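Local coordinates for thiamin pyrophosphokinase family protein (Enterococcus faecalis, PDB 3MEL), which probably transfers a diphosphate group from ATP to thiamine, yielding thiamine diphosphate in a magnesium-dependent reaction, at the interface of chains A and B. Sequence-based numbering; all coordinates share one arbitrary frame. Chains: chain A/B, Thiamin pyrophosphokinase family protein.

Contact 1: the interface of chains A and B. Residues chain A 107, 110-111, 114; chain B 159-160, 185-186.
A helix of one subunit set against strands of the other makes up this patch of a two-fold symmetric interface between identical chains, where A:Asp107 and A:Trp114 meet B:Ser186 and help hold the pair together. Thiamin pyrophosphokinases are commonly dimeric, so the pairing is probably the biological one. It illustrates how a small polar side chain can combine a hydrogen bond with apolar packing. The hydroxyl OG of B:Ser186 donates a hydrogen bond to the backbone O of A:Asp107 at 2.9 Å. The hydroxyl makes a bent approach to this carbonyl oxygen, at 122°, from somewhat above the carbonyl plane. With OG anti to the backbone N (chi1 159°), the hydroxyl reaches the helix while CB of the same B:Ser186 stays against the indole of A:Trp114, 3.4 Å from CZ3. The same methylene faces the helix, CB of B:Ser186 lying 4.0 Å from CA of A:Ala111.

The indole of A:Trp114 presents the far rim of its six-membered ring to the strands, with the backbone N of B:Ser186 at its edge and in plane. CZ3 of A:Trp114 comes 3.3 Å from the carbonyl O of B:Thr185, and CH2 of A:Trp114 approaches the carbonyl O of B:Cys160 at 3.5 Å. CB of B:Cys159 touches that CH2 as well, and SG of B:Cys159 meets CD1 of A:Leu110 at 4.1 Å. Within chain A, the carbonyl O of A:Leu110 lies over one indole face, offset toward the rim.

In the fold, A:Asp107, A:Leu110 and A:Ala111 belong to helix 106-113, A:Trp114 follows directly, and the partner supplies strands 155-160 and 185-190.

Contact 2: the interface of chains A and B. Residues chain A 160, 183-184; chain B 114, 117, 161.
Two side chains are set by their torsions for this contact: CG of A:Tyr183 stands between its backbone N and carbonyl carbon (chi1 47°), laying the phenol ring alongside B:Phe117, while CG of B:Trp114 lies anti to its own carbonyl carbon (chi1 -67°), which sends the indole toward A:Pro184, and a chi2 of -26° turns one of its faces to meet the proline. In this member of the thiamin pyrophosphokinase family, the result is a proline-aromatic contact between subunits, a worked case of how a rigid pyrrolidine ring can serve two aromatic faces at once.

A:Pro184 approaches both rings with its methylene groups. Its CB sits over the indole of B:Trp114, 3.7 Å from the centroid of the five-membered ring, and also covers the six-membered ring in a CH-pi contact. The neighbouring CG of A:Pro184 makes a second CH-pi contact, lying 3.8 Å from the ring centroid of B:Phe117. The pyrrolidine thus covers one face of the phenyl ring, with CD of A:Pro184 over its centre and CG shifted toward the rim, where CG of A:Pro184 comes 3.3 Å from CE2 of B:Phe117. Within chain B, CB of B:Trp114 lies in plane at the edge of that phenyl ring, which may help keep the ring in place next to the proline.

The side chains of A:Tyr183 and B:Phe117 run antiparallel, alongside one another. CD1 of A:Tyr183 packs 3.4 Å from CB of B:Phe117, and the backbone O of B:Phe117 stands over the centre of the phenol ring of A:Tyr183, 3.5 Å above its plane.

At the far rim of the indole, B:Trp114 meets the backbone O of A:Cys160, as its counterpart does with the chains exchanged. B:Phe117 comes from the short 3-10 helix 115-117, and A:Tyr183 and A:Pro184 from the loop leading into strand 185-188.

Contact 1: the interface of chains A and B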
ATOM      1  N   ASP A 107      -3.139   5.265   4.512  1.00 23.28           N
ATOM      2  CA  ASP A 107      -3.298   6.587   3.909  1.00 24.92           C
ATOM      3  C   ASP A 107      -1.935   7.195   3.549  1.00 28.28           C
ATOM      4  O   ASP A 107      -1.758   7.747   2.471  1.00 28.80           O
ATOM      5  CB  ASP A 107      -4.115   7.545   4.794  1.00 26.97           C
ATOM      6  CG  ASP A 107      -3.785   7.427   6.273  1.00 29.57           C
ATOM      7  OD1 ASP A 107      -2.886   6.647   6.642  1.00 27.89           O
ATOM      8  OD2 ASP A 107      -4.444   8.118   7.075  1.00 27.29           O
ATOM      9  N   LEU A 110      -0.314   5.163   0.565  1.00 27.47           N
ATOM     10  CA  LEU A 110      -0.828   5.682  -0.712  1.00 28.89           C
ATOM     11  C   LEU A 110      -0.496   7.169  -0.984  1.00 29.02           C
ATOM     12  O   LEU A 110      -0.389   7.616  -2.136  1.00 28.40           O
ATOM     13  CB  LEU A 110      -2.339   5.475  -0.774  1.00 28.64           C
ATOM     14  CG  LEU A 110      -2.812   4.033  -0.624  1.00 27.14           C
ATOM     15  CD1 LEU A 110      -4.321   3.993  -0.450  1.00 25.30           C
ATOM     16  CD2 LEU A 110      -2.385   3.205  -1.827  1.00 28.24           C
ATOM     17  N   ALA A 111      -0.351   7.935   0.086  1.00 26.98           N
ATOM     18  CA  ALA A 111       0.128   9.302  -0.024  1.00 25.54           C
ATOM     19  C   ALA A 111       1.469   9.276  -0.737  1.00 26.94           C
ATOM     20  O   ALA A 111       1.695  10.037  -1.672  1.00 28.35           O
ATOM     21  CB  ALA A 111       0.272   9.910   1.358  1.00 23.76           C
ATOM     22  N   TRP A 114       1.665   7.708  -4.628  1.00 31.15           N
ATOM     23  CA  TRP A 114       1.081   8.492  -5.709  1.00 28.81           C
ATOM     24  C   TRP A 114       1.854   9.798  -5.885  1.00 28.60           C
ATOM     25  O   TRP A 114       1.389  10.720  -6.548  1.00 29.41           O
ATOM     26  CB  TRP A 114      -0.400   8.798  -5.423  1.00 28.81           C
ATOM     27  CG  TRP A 114      -1.370   7.599  -5.439  1.00 33.44           C
ATOM     28  CD1 TRP A 114      -1.284   6.453  -6.198  1.00 33.80           C
ATOM     29  CD2 TRP A 114      -2.583   7.472  -4.674  1.00 32.85           C
ATOM     30  NE1 TRP A 114      -2.349   5.618  -5.924  1.00 27.32           N
ATOM     31  CE2 TRP A 114      -3.154   6.221  -4.992  1.00 29.76           C
ATOM     32  CE3 TRP A 114      -3.228   8.288  -3.734  1.00 28.71           C
ATOM     33  CZ2 TRP A 114      -4.342   5.780  -4.408  1.00 32.57           C
ATOM     34  CZ3 TRP A 114      -4.393   7.841  -3.156  1.00 27.35           C
ATOM     35  CH2 TRP A 114      -4.944   6.606  -3.499  1.00 28.87           C
TER
ATOM     36  N   CYS B 159      -9.025   8.430   0.339  1.00 22.31           N
ATOM     37  CA  CYS B 159      -8.065   8.103  -0.691  1.00 24.57           C
ATOM     38  C   CYS B 159      -8.806   7.875  -2.001  1.00 27.27           C
ATOM     39  O   CYS B 159      -9.514   6.885  -2.159  1.00 29.03           O
ATOM     40  CB  CYS B 159      -7.294   6.850  -0.285  1.00 25.05           C
ATOM     41  SG  CYS B 159      -6.541   6.929   1.369  1.00 32.94           S
ATOM     42  N   CYS B 160      -8.657   8.801  -2.934  1.00 23.97           N
ATOM     43  CA  CYS B 160      -9.241   8.631  -4.246  1.00 26.00           C
ATOM     44  C   CYS B 160      -8.360   7.729  -5.124  1.00 28.18           C
ATOM     45  O   CYS B 160      -7.329   8.148  -5.627  1.00 29.18           O
ATOM     46  CB  CYS B 160      -9.438   9.988  -4.906  1.00 28.63           C
ATOM     47  SG  CYS B 160     -10.212  11.220  -3.840  1.00 21.87           S
ATOM     48  N   THR B 185      -5.272  10.909  -5.311  1.00 25.45           N
ATOM     49  CA  THR B 185      -4.789  11.756  -4.231  1.00 24.15           C
ATOM     50  C   THR B 185      -5.241  11.141  -2.923  1.00 23.93           C
ATOM     51  O   THR B 185      -6.306  10.566  -2.858  1.00 26.44           O
ATOM     52  CB  THR B 185      -5.369  13.181  -4.341  1.00 23.89           C
ATOM     53  OG1 THR B 185      -4.979  13.778  -5.584  1.00 25.06           O
ATOM     54  CG2 THR B 185      -4.899  14.051  -3.193  1.00 21.09           C
ATOM     55  N   SER B 186      -4.447  11.256  -1.873  1.00 23.32           N
ATOM     56  CA  SER B 186      -4.821  10.631  -0.615  1.00 26.36           C
ATOM     57  C   SER B 186      -4.909  11.636   0.528  1.00 29.56           C
ATOM     58  O   SER B 186      -3.977  11.781   1.313  1.00 34.61           O
ATOM     59  CB  SER B 186      -3.842   9.517  -0.253  1.00 28.40           C
ATOM     60  OG  SER B 186      -3.884   9.227   1.135  1.00 29.41           O
TER

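Contact 2: the interface of chains A and B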
ATOM      1  N   CYS A 160      -0.205  -1.252 -12.159  1.00 27.74           N
ATOM      2  CA  CYS A 160      -0.739  -0.165 -12.963  1.00 31.64           C
ATOM      3  C   CYS A 160      -1.554   0.758 -12.078  1.00 34.43           C
ATOM      4  O   CYS A 160      -2.621   0.374 -11.593  1.00 36.61           O
ATOM      5  CB  CYS A 160      -1.616  -0.716 -14.082  1.00 32.39           C
ATOM      6  SG  CYS A 160      -0.741  -1.877 -15.131  1.00 38.11           S
ATOM      7  N   TYR A 183      -8.439  -0.638 -15.644  1.00 35.21           N
ATOM      8  CA  TYR A 183      -8.493   0.001 -14.342  1.00 34.79           C
ATOM      9  C   TYR A 183      -7.271  -0.466 -13.546  1.00 33.53           C
ATOM     10  O   TYR A 183      -6.622  -1.427 -13.927  1.00 34.44           O
ATOM     11  CB  TYR A 183      -9.796  -0.399 -13.644  1.00 33.46           C
ATOM     12  CG  TYR A 183     -10.054  -1.874 -13.728  1.00 36.39           C
ATOM     13  CD1 TYR A 183      -9.496  -2.736 -12.801  1.00 39.32           C
ATOM     14  CD2 TYR A 183     -10.814  -2.416 -14.759  1.00 38.27           C
ATOM     15  CE1 TYR A 183      -9.701  -4.093 -12.878  1.00 41.07           C
ATOM     16  CE2 TYR A 183     -11.025  -3.781 -14.846  1.00 36.74           C
ATOM     17  CZ  TYR A 183     -10.466  -4.608 -13.897  1.00 40.88           C
ATOM     18  OH  TYR A 183     -10.646  -5.964 -13.942  1.00 47.32           O
ATOM     19  N   PRO A 184      -6.950   0.214 -12.441  1.00 32.39           N
ATOM     20  CA  PRO A 184      -5.823  -0.217 -11.610  1.00 32.85           C
ATOM     21  C   PRO A 184      -5.714  -1.741 -11.423  1.00 32.55           C
ATOM     22  O   PRO A 184      -6.641  -2.397 -10.978  1.00 34.83           O
ATOM     23  CB  PRO A 184      -6.108   0.478 -10.282  1.00 33.02           C
ATOM     24  CG  PRO A 184      -6.803   1.744 -10.677  1.00 31.08           C
ATOM     25  CD  PRO A 184      -7.548   1.469 -11.947  1.00 32.97           C
TER
ATOM     26  N   TRP B 114      -7.094  -3.284  -4.779  1.00 29.99           N
ATOM     27  CA  TRP B 114      -7.765  -3.031  -6.042  1.00 30.68           C
ATOM     28  C   TRP B 114      -8.810  -4.068  -6.431  1.00 27.57           C
ATOM     29  O   TRP B 114      -9.295  -4.062  -7.545  1.00 28.30           O
ATOM     30  CB  TRP B 114      -6.733  -2.893  -7.151  1.00 29.56           C
ATOM     31  CG  TRP B 114      -5.887  -1.692  -7.006  1.00 32.02           C
ATOM     32  CD1 TRP B 114      -6.212  -0.535  -6.360  1.00 31.25           C
ATOM     33  CD2 TRP B 114      -4.565  -1.502  -7.540  1.00 33.73           C
ATOM     34  NE1 TRP B 114      -5.174   0.362  -6.456  1.00 34.01           N
ATOM     35  CE2 TRP B 114      -4.154  -0.209  -7.177  1.00 31.05           C
ATOM     36  CE3 TRP B 114      -3.693  -2.300  -8.293  1.00 34.96           C
ATOM     37  CZ2 TRP B 114      -2.921   0.303  -7.541  1.00 28.79           C
ATOM     38  CZ3 TRP B 114      -2.472  -1.792  -8.647  1.00 29.40           C
ATOM     39  CH2 TRP B 114      -2.095  -0.505  -8.275  1.00 33.21           C
ATOM     40  N   PHE B 117     -12.116  -3.007  -7.988  1.00 35.56           N
ATOM     41  CA  PHE B 117     -11.981  -2.499  -9.345  1.00 33.91           C
ATOM     42  C   PHE B 117     -12.462  -3.474 -10.405  1.00 38.71           C
ATOM     43  O   PHE B 117     -12.884  -3.059 -11.495  1.00 39.28           O
ATOM     44  CB  PHE B 117     -10.542  -2.089  -9.623  1.00 32.95           C
ATOM     45  CG  PHE B 117     -10.270  -0.656  -9.319  1.00 37.36           C
ATOM     46  CD1 PHE B 117     -11.123   0.333  -9.803  1.00 38.60           C
ATOM     47  CD2 PHE B 117      -9.183  -0.285  -8.539  1.00 32.41           C
ATOM     48  CE1 PHE B 117     -10.896   1.669  -9.526  1.00 36.35           C
ATOM     49  CE2 PHE B 117      -8.949   1.045  -8.256  1.00 34.86           C
ATOM     50  CZ  PHE B 117      -9.809   2.027  -8.751  1.00 35.32           C
ATOM     51  N   LEU B 161      -8.783   6.482  -5.291  1.00 27.10           N
ATOM     52  CA  LEU B 161      -8.062   5.513  -6.092  1.00 28.42           C
ATOM     53  C   LEU B 161      -8.175   5.843  -7.567  1.00 30.91           C
ATOM     54  O   LEU B 161      -7.614   5.149  -8.406  1.00 31.70           O
ATOM     55  CB  LEU B 161      -8.644   4.131  -5.867  1.00 25.88           C
ATOM     56  CG  LEU B 161      -8.846   3.685  -4.432  1.00 25.83           C
ATOM     57  CD1 LEU B 161      -9.907   2.571  -4.378  1.00 27.56           C
ATOM     58  CD2 LEU B 161      -7.530   3.256  -3.827  1.00 22.12           C
TER

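The centres of the C-alpha atoms of contact 1 and contact 2 lie about 13 Å apart, and the chains exchange roles between them: contact 1 uses A:Trp114 and contact 2 uses B:Trp114. Each tryptophan faces the 183-186 stretch of the partner, represented by B:Thr185 and B:Ser186 in contact 1 and by A:Tyr183 and A:Pro184 in contact 2. Contact 2 therefore adjoins the symmetry twin of contact 1, in which B:Trp114 would meet the chain A copies of these strand residues. B:Leu161 of contact 2 directly follows B:Cys160 of contact 1, and the paired patches probably help secure the dimer.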